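Long-range contacts in bifunctional endomannanase/endoglucanase (Caldanaerobius polysaccharolyticus, PDB 3W0K), which probably hydrolyses beta-1,4 linkages inside mannan and cellulose chains, as a family 5 glycoside hydrolase: residues G5-W10 / F38-V43; H78-L83 / F129-L134; E21-K26 / I65-R70. One frame throughout, in Å; residues are numbered along the deposited sequence.

Contact 1: residues G5-W10 / F38-V43; sequences GFNFQW and FVRIPV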
loop_
_atom_site.group_PDB
_atom_site.type_symbol
_atom_site.label_atom_id
_atom_site.label_comp_id
_atom_site.label_asym_id
_atom_site.label_seq_id
_atom_site.Cartn_x
_atom_site.Cartn_y
_atom_site.Cartn_z
ATOM N N GLY A 5 -9.016 -1.293 5.926
ATOM C CA GLY A 5 -9.009 -2.598 5.308
ATOM C C GLY A 5 -7.685 -3.316 5.259
ATOM O O GLY A 5 -6.851 -3.204 6.163
ATOM N N PHE A 6 -7.502 -4.055 4.169
ATOM C CA PHE A 6 -6.314 -4.868 3.970
ATOM C C PHE A 6 -5.848 -4.874 2.526
ATOM O O PHE A 6 -6.620 -4.595 1.602
ATOM C CB PHE A 6 -6.626 -6.332 4.327
ATOM C CG PHE A 6 -7.067 -6.543 5.746
ATOM C CD1 PHE A 6 -6.155 -6.946 6.714
ATOM C CD2 PHE A 6 -8.391 -6.328 6.117
ATOM C CE1 PHE A 6 -6.555 -7.131 8.034
ATOM C CE2 PHE A 6 -8.805 -6.509 7.435
ATOM C CZ PHE A 6 -7.881 -6.912 8.398
ATOM N N ASN A 7 -4.570 -5.185 2.345
ATOM C CA ASN A 7 -4.009 -5.341 1.011
ATOM C C ASN A 7 -4.143 -6.838 0.718
ATOM O O ASN A 7 -4.050 -7.666 1.632
ATOM C CB ASN A 7 -2.514 -5.007 0.987
ATOM C CG ASN A 7 -2.232 -3.524 0.990
ATOM O OD1 ASN A 7 -1.848 -2.960 -0.034
ATOM N ND2 ASN A 7 -2.343 -2.895 2.157
ATOM N N PHE A 8 -4.396 -7.179 -0.541
ATOM C CA PHE A 8 -4.489 -8.570 -0.963
ATOM C C PHE A 8 -3.517 -8.754 -2.114
ATOM O O PHE A 8 -3.422 -7.906 -3.001
ATOM C CB PHE A 8 -5.918 -8.948 -1.355
ATOM C CG PHE A 8 -6.805 -9.236 -0.174
ATOM C CD1 PHE A 8 -6.724 -10.458 0.488
ATOM C CD2 PHE A 8 -7.702 -8.278 0.288
ATOM C CE1 PHE A 8 -7.525 -10.724 1.594
ATOM C CE2 PHE A 8 -8.509 -8.531 1.394
ATOM C CZ PHE A 8 -8.419 -9.761 2.049
ATOM N N GLN A 9 -2.787 -9.863 -2.076
ATOM C CA GLN A 9 -1.754 -10.166 -3.053
ATOM C C GLN A 9 -2.152 -11.120 -4.188
ATOM O O GLN A 9 -1.304 -11.832 -4.736
ATOM C CB GLN A 9 -0.524 -10.694 -2.298
ATOM C CG GLN A 9 0.187 -9.647 -1.403
ATOM C CD GLN A 9 -0.597 -9.231 -0.153
ATOM O OE1 GLN A 9 -0.636 -8.048 0.204
ATOM N NE2 GLN A 9 -1.191 -10.199 0.527
ATOM N N TRP A 10 -3.417 -11.058 -4.594
ATOM C CA TRP A 10 -3.950 -11.927 -5.647
ATOM C C TRP A 10 -3.246 -11.840 -7.003
ATOM O O TRP A 10 -3.193 -12.826 -7.735
ATOM C CB TRP A 10 -5.448 -11.675 -5.828
ATOM C CG TRP A 10 -6.240 -11.766 -4.551
ATOM C CD1 TRP A 10 -5.979 -12.564 -3.473
ATOM C CD2 TRP A 10 -7.421 -11.026 -4.227
ATOM N NE1 TRP A 10 -6.927 -12.365 -2.496
ATOM C CE2 TRP A 10 -7.824 -11.427 -2.934
ATOM C CE3 TRP A 10 -8.180 -10.063 -4.906
ATOM C CZ2 TRP A 10 -8.955 -10.898 -2.304
ATOM C CZ3 TRP A 10 -9.305 -9.535 -4.278
ATOM C CH2 TRP A 10 -9.680 -9.955 -2.990
ATOM N N PHE A 38 -12.359 -1.400 2.848
ATOM C CA PHE A 38 -11.293 -1.054 1.919
ATOM C C PHE A 38 -10.366 -2.214 1.601
ATOM O O PHE A 38 -9.980 -2.982 2.480
ATOM C CB PHE A 38 -10.491 0.111 2.520
ATOM C CG PHE A 38 -9.300 0.541 1.701
ATOM C CD1 PHE A 38 -9.438 1.504 0.709
ATOM C CD2 PHE A 38 -8.032 0.021 1.958
ATOM C CE1 PHE A 38 -8.326 1.950 -0.015
ATOM C CE2 PHE A 38 -6.919 0.460 1.242
ATOM C CZ PHE A 38 -7.070 1.429 0.253
ATOM N N VAL A 39 -10.021 -2.327 0.323
ATOM C CA VAL A 39 -9.108 -3.352 -0.156
ATOM C C VAL A 39 -8.152 -2.708 -1.152
ATOM O O VAL A 39 -8.579 -1.967 -2.036
ATOM C CB VAL A 39 -9.874 -4.518 -0.841
ATOM C CG1 VAL A 39 -8.969 -5.299 -1.772
ATOM C CG2 VAL A 39 -10.427 -5.457 0.214
ATOM N N ARG A 40 -6.854 -2.905 -0.936
ATOM C CA ARG A 40 -5.850 -2.385 -1.854
ATOM C C ARG A 40 -5.307 -3.592 -2.603
ATOM O O ARG A 40 -5.003 -4.624 -1.998
ATOM C CB ARG A 40 -4.725 -1.656 -1.115
ATOM C CG ARG A 40 -3.626 -1.121 -2.042
ATOM C CD ARG A 40 -2.712 -0.178 -1.289
ATOM N NE ARG A 40 -1.626 0.377 -2.103
ATOM C CZ ARG A 40 -0.377 -0.082 -2.113
ATOM N NH1 ARG A 40 -0.046 -1.132 -1.379
ATOM N NH2 ARG A 40 0.575 0.600 -2.745
ATOM N N ILE A 41 -5.225 -3.472 -3.924
ATOM C CA ILE A 41 -4.747 -4.557 -4.766
ATOM C C ILE A 41 -3.480 -4.159 -5.526
ATOM O O ILE A 41 -3.558 -3.556 -6.599
ATOM C CB ILE A 41 -5.837 -4.981 -5.790
ATOM C CG1 ILE A 41 -7.152 -5.313 -5.073
ATOM C CG2 ILE A 41 -5.372 -6.196 -6.590
ATOM C CD1 ILE A 41 -7.090 -6.555 -4.214
ATOM N N PRO A 42 -2.299 -4.443 -4.954
ATOM C CA PRO A 42 -1.020 -4.112 -5.601
ATOM C C PRO A 42 -0.728 -5.170 -6.666
ATOM O O PRO A 42 -0.628 -6.354 -6.352
ATOM C CB PRO A 42 -0.027 -4.175 -4.440
ATOM C CG PRO A 42 -0.613 -5.245 -3.556
ATOM C CD PRO A 42 -2.088 -4.917 -3.573
ATOM N N VAL A 43 -0.595 -4.746 -7.921
ATOM C CA VAL A 43 -0.367 -5.697 -9.009
ATOM C C VAL A 43 0.947 -5.551 -9.778
ATOM O O VAL A 43 1.583 -4.499 -9.759
ATOM C CB VAL A 43 -1.555 -5.700 -10.016
ATOM C CG1 VAL A 43 -2.874 -5.904 -9.275
ATOM C CG2 VAL A 43 -1.594 -4.406 -10.820
HETATM O O HOH W 1 -2.586 -8.242 -5.716
#
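Arg40 NH1 donates to Asn7 OD1 at 2.9 Å, with the oxygen at the edge of the guanidinium and practically in its plane. The two side chains lie alongside each other and point the same way, yet the amide plane stands 77° from the guanidinium. Arg40 can run beside Asn7 because its CG is anti to the backbone N (chi1 179°) and the chain stays extended as far as NE. NH1 also forms a salt bridge with Glu258 and NE one with Asp133, while Asn7 ND2 is held by the carbonyls of Gly257 and Leu290. An alanine in place of Arg40 would probably leave Asn7 OD1 without this donor and Glu258 and Asp133 without their positive mate.

Behind this pair runs the parallel backbone pairing of strands 4-7 and 38-44, the first two strands of the beta/alpha barrel. Phe6 N reaches Phe38 O at 3.2 Å, and Arg40 N returns to Phe6 O at 3.1 Å. Phe8 N then meets Arg40 O at 3.0 Å. Beyond Phe8 N one water donates to both Phe8 O (2.9 Å) and Pro42 O (2.8 Å), linking the two chains where direct backbone pairing stops.

On the face opposite Asn7 and Arg40 the packing is apolar. Val39 CG2 sits at the edge of the Phe8 ring, 3.8 Å from CE2, and Ile41 CD1 approaches Trp10 CZ3 at 3.7 Å. Leu28 and Leu31 of helix 25-33 cover Val39 from outside.

The buried Arg40 is thus gripped by several partners at once, which would hold its guanidinium against Glu258, a residue of strand 254-259, the seventh of the barrel and the one that carries the nucleophile in family 5 relatives; its charge probably helps polarise Asn7 OD1.

Contact 2: residues H78-L83 / F129-L134; sequences HMCLNL and FLSFDL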
loop_
_atom_site.group_PDB
_atom_site.type_symbol
_atom_site.label_atom_id
_atom_site.label_comp_id
_atom_site.label_asym_id
_atom_site.label_seq_id
_atom_site.Cartn_x
_atom_site.Cartn_y
_atom_site.Cartn_z
ATOM N N HIS A 78 -14.502 -0.653 -0.882
ATOM C CA HIS A 78 -13.836 0.184 -1.877
ATOM C C HIS A 78 -12.567 -0.533 -2.325
ATOM O O HIS A 78 -11.823 -1.064 -1.493
ATOM C CB HIS A 78 -13.452 1.534 -1.257
ATOM C CG HIS A 78 -12.585 2.382 -2.139
ATOM N ND1 HIS A 78 -13.095 3.372 -2.951
ATOM C CD2 HIS A 78 -11.246 2.374 -2.350
ATOM C CE1 HIS A 78 -12.107 3.935 -3.627
ATOM N NE2 HIS A 78 -10.976 3.347 -3.281
ATOM N N MET A 79 -12.321 -0.549 -3.634
ATOM C CA MET A 79 -11.125 -1.191 -4.164
ATOM C C MET A 79 -10.134 -0.161 -4.681
ATOM O O MET A 79 -10.481 0.707 -5.486
ATOM C CB MET A 79 -11.471 -2.165 -5.291
ATOM C CG MET A 79 -10.259 -2.954 -5.787
ATOM S SD MET A 79 -10.641 -4.134 -7.093
ATOM C CE MET A 79 -9.830 -3.371 -8.490
ATOM N N CYS A 80 -8.904 -0.247 -4.191
ATOM C CA CYS A 80 -7.848 0.654 -4.623
ATOM C C CYS A 80 -6.856 -0.154 -5.452
ATOM O O CYS A 80 -6.133 -1.002 -4.919
ATOM C CB CYS A 80 -7.147 1.279 -3.417
ATOM S SG CYS A 80 -5.790 2.376 -3.873
ATOM N N LEU A 81 -6.860 0.084 -6.761
ATOM C CA LEU A 81 -5.969 -0.614 -7.687
ATOM C C LEU A 81 -4.616 0.083 -7.722
ATOM O O LEU A 81 -4.537 1.283 -7.980
ATOM C CB LEU A 81 -6.581 -0.636 -9.093
ATOM C CG LEU A 81 -5.749 -1.282 -10.204
ATOM C CD1 LEU A 81 -5.545 -2.764 -9.932
ATOM C CD2 LEU A 81 -6.449 -1.074 -11.546
ATOM N N ASN A 82 -3.553 -0.683 -7.491
ATOM C CA ASN A 82 -2.201 -0.136 -7.471
ATOM C C ASN A 82 -1.232 -0.871 -8.388
ATOM O O ASN A 82 -1.275 -2.095 -8.487
ATOM C CB ASN A 82 -1.651 -0.200 -6.033
ATOM C CG ASN A 82 -0.141 0.017 -5.964
ATOM O OD1 ASN A 82 0.620 -0.910 -5.683
ATOM N ND2 ASN A 82 0.295 1.240 -6.239
ATOM N N LEU A 83 -0.379 -0.122 -9.087
ATOM C CA LEU A 83 0.648 -0.763 -9.900
ATOM C C LEU A 83 1.833 -0.891 -8.943
ATOM O O LEU A 83 2.443 0.113 -8.561
ATOM C CB LEU A 83 1.042 0.078 -11.120
ATOM C CG LEU A 83 0.085 0.102 -12.314
ATOM C CD1 LEU A 83 0.764 0.807 -13.486
ATOM C CD2 LEU A 83 -0.295 -1.316 -12.716
ATOM N N PHE A 129 -16.355 3.397 -4.941
ATOM C CA PHE A 129 -15.959 2.000 -5.090
ATOM C C PHE A 129 -14.593 1.728 -5.721
ATOM O O PHE A 129 -14.072 0.621 -5.592
ATOM C CB PHE A 129 -17.029 1.250 -5.890
ATOM C CG PHE A 129 -18.337 1.117 -5.169
ATOM C CD1 PHE A 129 -18.522 0.108 -4.233
ATOM C CD2 PHE A 129 -19.381 2.003 -5.417
ATOM C CE1 PHE A 129 -19.729 -0.021 -3.549
ATOM C CE2 PHE A 129 -20.595 1.884 -4.737
ATOM C CZ PHE A 129 -20.766 0.869 -3.802
ATOM N N LEU A 130 -14.007 2.718 -6.390
ATOM C CA LEU A 130 -12.725 2.492 -7.052
ATOM C C LEU A 130 -11.794 3.696 -7.109
ATOM O O LEU A 130 -12.205 4.797 -7.477
ATOM C CB LEU A 130 -12.972 1.981 -8.481
ATOM C CG LEU A 130 -11.776 1.758 -9.412
ATOM C CD1 LEU A 130 -10.915 0.604 -8.920
ATOM C CD2 LEU A 130 -12.295 1.471 -10.811
ATOM N N SER A 131 -10.534 3.469 -6.743
ATOM C CA SER A 131 -9.507 4.507 -6.800
ATOM C C SER A 131 -8.249 3.915 -7.436
ATOM O O SER A 131 -8.070 2.693 -7.450
ATOM C CB SER A 131 -9.198 5.078 -5.409
ATOM O OG SER A 131 -8.703 4.092 -4.522
ATOM N N PHE A 132 -7.406 4.785 -7.988
ATOM C CA PHE A 132 -6.163 4.380 -8.646
ATOM C C PHE A 132 -4.952 4.883 -7.863
ATOM O O PHE A 132 -4.779 6.090 -7.709
ATOM C CB PHE A 132 -6.080 4.985 -10.058
ATOM C CG PHE A 132 -7.090 4.447 -11.044
ATOM C CD1 PHE A 132 -7.857 3.318 -10.767
ATOM C CD2 PHE A 132 -7.247 5.074 -12.279
ATOM C CE1 PHE A 132 -8.764 2.821 -11.706
ATOM C CE2 PHE A 132 -8.150 4.586 -13.223
ATOM C CZ PHE A 132 -8.910 3.457 -12.935
ATOM N N ASP A 133 -4.117 3.956 -7.395
ATOM C CA ASP A 133 -2.892 4.271 -6.645
ATOM C C ASP A 133 -1.788 4.107 -7.695
ATOM O O ASP A 133 -1.349 2.996 -7.990
ATOM C CB ASP A 133 -2.743 3.268 -5.495
ATOM C CG ASP A 133 -1.569 3.567 -4.583
ATOM O OD1 ASP A 133 -0.916 4.627 -4.716
ATOM O OD2 ASP A 133 -1.306 2.718 -3.711
ATOM N N LEU A 134 -1.335 5.236 -8.236
ATOM C CA LEU A 134 -0.381 5.264 -9.346
ATOM C C LEU A 134 0.825 4.338 -9.377
ATOM O O LEU A 134 0.995 3.565 -10.327
ATOM C CB LEU A 134 0.026 6.707 -9.658
ATOM C CG LEU A 134 -1.150 7.673 -9.848
ATOM C CD1 LEU A 134 -0.631 8.983 -10.425
ATOM C CD2 LEU A 134 -2.204 7.085 -10.789
#
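Strands 78-83 and 130-133 run parallel at 22°, their axes 4.6 Å apart, with backbone bonds passing back and forth from Met79 N to Phe129 O (2.9 Å) as far as Asp133 N to Leu81 O (2.8 Å), and a weak one from Leu83 N to Asp133 O beyond.

His78 NE2 and Ser131 OG are hydrogen-bonded at 2.7 Å, the hydroxyl lying at the edge of the imidazole near its plane. Ser131 OG stands between its own backbone N and carbonyl carbon (chi1 61°), and also touches CB and SG of Cys80. The other ring nitrogen, ND1, bonds to Lys128 O, so both nitrogens have partners and the ring's rotation is fixed.

These are the third and fourth strands of the closed eight-stranded beta/alpha barrel. Cys80, Asn82, Ser131 and Asp133 look into its interior, whereas Met79, Leu81, Leu130 and Phe132 face the surrounding helices.

Inside, Cys80 SG packs on Asp133 CB at 3.6 Å. Asn82 lies alongside Asp133 and gives its ND2 to the backbone O of Asp133 (3.0 Å), from well above that carbonyl's plane, 49° out of it. The Asp133 carboxylate is not its acceptor; OD2 forms a salt bridge with Arg40 instead.

On the outer face Met79, bent at its thioether end, lies beside Leu130 and brings CE to 4.1 Å from CD1. Phe118 of helix 105-121 packs against both Leu81 and Phe132, and the Phe132 ring takes a cation-pi contact from Arg169.

Contact 3: residues E21-K26 / I65-R70; sequences EPPDKK and IDLYLR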
loop_
_atom_site.group_PDB
_atom_site.type_symbol
_atom_site.label_atom_id
_atom_site.label_comp_id
_atom_site.label_asym_id
_atom_site.label_seq_id
_atom_site.Cartn_x
_atom_site.Cartn_y
_atom_site.Cartn_z
ATOM N N GLU A 21 -4.700 -14.948 -8.989
ATOM C CA GLU A 21 -5.665 -15.665 -8.170
ATOM C C GLU A 21 -7.061 -15.077 -8.239
ATOM O O GLU A 21 -7.238 -13.896 -8.538
ATOM C CB GLU A 21 -5.220 -15.667 -6.710
ATOM C CG GLU A 21 -3.881 -16.326 -6.459
ATOM C CD GLU A 21 -3.503 -16.320 -4.995
ATOM O OE1 GLU A 21 -3.975 -15.423 -4.261
ATOM O OE2 GLU A 21 -2.738 -17.214 -4.574
ATOM N N PRO A 22 -8.082 -15.923 -8.039
ATOM C CA PRO A 22 -9.459 -15.433 -8.067
ATOM C C PRO A 22 -9.613 -14.646 -6.765
ATOM O O PRO A 22 -8.811 -14.812 -5.840
ATOM C CB PRO A 22 -10.281 -16.726 -8.001
ATOM C CG PRO A 22 -9.368 -17.760 -8.582
ATOM C CD PRO A 22 -8.049 -17.393 -7.967
ATOM N N PRO A 23 -10.607 -13.752 -6.681
ATOM C CA PRO A 23 -10.760 -13.004 -5.431
ATOM C C PRO A 23 -11.106 -13.949 -4.283
ATOM O O PRO A 23 -11.814 -14.945 -4.472
ATOM C CB PRO A 23 -11.908 -12.041 -5.745
ATOM C CG PRO A 23 -12.710 -12.792 -6.771
ATOM C CD PRO A 23 -11.635 -13.363 -7.659
ATOM N N ASP A 24 -10.539 -13.671 -3.114
ATOM C CA ASP A 24 -10.785 -14.477 -1.926
ATOM C C ASP A 24 -12.116 -14.020 -1.332
ATOM O O ASP A 24 -12.153 -13.170 -0.439
ATOM C CB ASP A 24 -9.644 -14.270 -0.924
ATOM C CG ASP A 24 -9.685 -15.252 0.235
ATOM O OD1 ASP A 24 -10.768 -15.792 0.554
ATOM O OD2 ASP A 24 -8.617 -15.465 0.844
ATOM N N LYS A 25 -13.208 -14.590 -1.837
ATOM C CA LYS A 25 -14.544 -14.225 -1.382
ATOM C C LYS A 25 -14.777 -14.442 0.112
ATOM O O LYS A 25 -15.432 -13.627 0.759
ATOM C CB LYS A 25 -15.608 -14.928 -2.227
ATOM C CG LYS A 25 -15.618 -14.437 -3.673
ATOM C CD LYS A 25 -16.760 -15.019 -4.493
ATOM C CE LYS A 25 -16.523 -16.471 -4.855
ATOM N NZ LYS A 25 -17.579 -16.971 -5.783
ATOM N N LYS A 26 -14.207 -15.507 0.668
ATOM C CA LYS A 26 -14.359 -15.771 2.097
ATOM C C LYS A 26 -13.679 -14.677 2.924
ATOM O O LYS A 26 -14.216 -14.238 3.943
ATOM C CB LYS A 26 -13.812 -17.153 2.461
ATOM C CG LYS A 26 -14.661 -18.306 1.928
ATOM C CD LYS A 26 -14.076 -19.658 2.332
ATOM C CE LYS A 26 -14.919 -20.818 1.820
ATOM N NZ LYS A 26 -14.932 -20.912 0.331
ATOM N N ILE A 65 -9.214 -8.227 -12.792
ATOM C CA ILE A 65 -9.389 -6.960 -12.092
ATOM C C ILE A 65 -10.878 -6.615 -12.047
ATOM O O ILE A 65 -11.373 -6.148 -11.024
ATOM C CB ILE A 65 -8.551 -5.832 -12.739
ATOM C CG1 ILE A 65 -7.067 -6.218 -12.707
ATOM C CG2 ILE A 65 -8.759 -4.517 -11.987
ATOM C CD1 ILE A 65 -6.146 -5.252 -13.421
ATOM N N ASP A 66 -11.598 -6.914 -13.131
ATOM C CA ASP A 66 -13.045 -6.673 -13.187
ATOM C C ASP A 66 -13.717 -7.484 -12.080
ATOM O O ASP A 66 -14.621 -6.996 -11.398
ATOM C CB ASP A 66 -13.645 -7.157 -14.513
ATOM C CG ASP A 66 -13.186 -6.357 -15.713
ATOM O OD1 ASP A 66 -12.514 -5.321 -15.554
ATOM O OD2 ASP A 66 -13.526 -6.778 -16.837
ATOM N N LEU A 67 -13.272 -8.730 -11.928
ATOM C CA LEU A 67 -13.819 -9.642 -10.930
ATOM C C LEU A 67 -13.539 -9.166 -9.509
ATOM O O LEU A 67 -14.417 -9.229 -8.646
ATOM C CB LEU A 67 -13.274 -11.057 -11.146
ATOM C CG LEU A 67 -13.867 -12.169 -10.277
ATOM C CD1 LEU A 67 -15.386 -12.176 -10.375
ATOM C CD2 LEU A 67 -13.289 -13.507 -10.716
ATOM N N TYR A 68 -12.321 -8.686 -9.267
ATOM C CA TYR A 68 -11.969 -8.180 -7.944
ATOM C C TYR A 68 -12.897 -7.014 -7.605
ATOM O O TYR A 68 -13.427 -6.927 -6.496
ATOM C CB TYR A 68 -10.520 -7.679 -7.910
ATOM C CG TYR A 68 -9.440 -8.700 -8.218
ATOM C CD1 TYR A 68 -9.682 -10.073 -8.133
ATOM C CD2 TYR A 68 -8.169 -8.279 -8.603
ATOM C CE1 TYR A 68 -8.674 -11.003 -8.429
ATOM C CE2 TYR A 68 -7.161 -9.190 -8.898
ATOM C CZ TYR A 68 -7.415 -10.547 -8.810
ATOM O OH TYR A 68 -6.405 -11.435 -9.102
ATOM N N LEU A 69 -13.091 -6.117 -8.572
ATOM C CA LEU A 69 -13.948 -4.948 -8.388
ATOM C C LEU A 69 -15.392 -5.353 -8.098
ATOM O O LEU A 69 -16.019 -4.831 -7.173
ATOM C CB LEU A 69 -13.899 -4.044 -9.629
ATOM C CG LEU A 69 -14.835 -2.830 -9.631
ATOM C CD1 LEU A 69 -14.501 -1.890 -8.479
ATOM C CD2 LEU A 69 -14.743 -2.100 -10.965
ATOM N N ARG A 70 -15.905 -6.296 -8.883
ATOM C CA ARG A 70 -17.274 -6.768 -8.709
ATOM C C ARG A 70 -17.500 -7.355 -7.323
ATOM O O ARG A 70 -18.491 -7.035 -6.665
ATOM C CB ARG A 70 -17.626 -7.807 -9.777
ATOM C CG ARG A 70 -18.990 -8.449 -9.579
ATOM C CD ARG A 70 -19.450 -9.183 -10.828
ATOM N NE ARG A 70 -19.767 -8.262 -11.917
ATOM C CZ ARG A 70 -20.827 -7.454 -11.935
ATOM N NH1 ARG A 70 -21.685 -7.448 -10.923
ATOM N NH2 ARG A 70 -21.027 -6.646 -12.968
#
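Glu21 and Pro23, in the loop that leads into helix 25-33, meet Tyr68 and Leu67 of helix 62-74, joining the first two helices on the outer side of the beta/alpha barrel near the surface. Tyr68 OH donates to Glu21 O at 2.7 Å. The hydroxyl lies in the plane of that carbonyl, with a C=O...O angle of 153°. Glu21 O in turn sits at the edge of the phenol ring, 3.2 Å from CE1. Tyr68 CG is anti to its carbonyl carbon (chi1 -61°), beside the backbone N, and from there the ring carries its hydroxyl end to the loop.

Pro23 fits into the corner between the two helix residues. Its CB rests 3.8 Å from Tyr68 CD1, and its CD presses on Leu67 CD2 at 3.5 Å, tighter than ordinary van der Waals contact. The pyrrolidine and the leucine side chain cross at about a right angle. Asp24, the next residue, is the N-cap of helix 25-33, its OD1 capping Ala27 N and its OD2 paired with Lys294. Trp10 meets the Tyr68 ring with the planes at about 55°.

Glu21 O belongs to a peptide bond with a proline, and the tertiary amide is likely to make it a good acceptor. Tyr68 is buried, and this in-plane bond gives its hydroxyl an acceptor; together with the tight Pro23-Leu67 packing it probably fixes the distance of the loop from helix 62-74.

All three contacts belong to one beta/alpha barrel. Contacts 1 and 2 lie in its sheet, centres about 9 Å apart, joined by the direct pairing of strands 38-44 and 78-83, so together they span the first four strands in order. Contact 3 sits outside them, its centre about 10 Å from that of contact 1 and about 14 Å from that of contact 2. Along the chain the segments of contacts 1 and 3 alternate, and contact 2 opens only after both have closed. Trp10 O accepts a probable backbone bond from Glu21 N, joining contact 1 to contact 3. Polar residues inside the barrel and helices outside it thus meet at neighbouring strands, Met79 reaching helix 62-74 from strand 78-83.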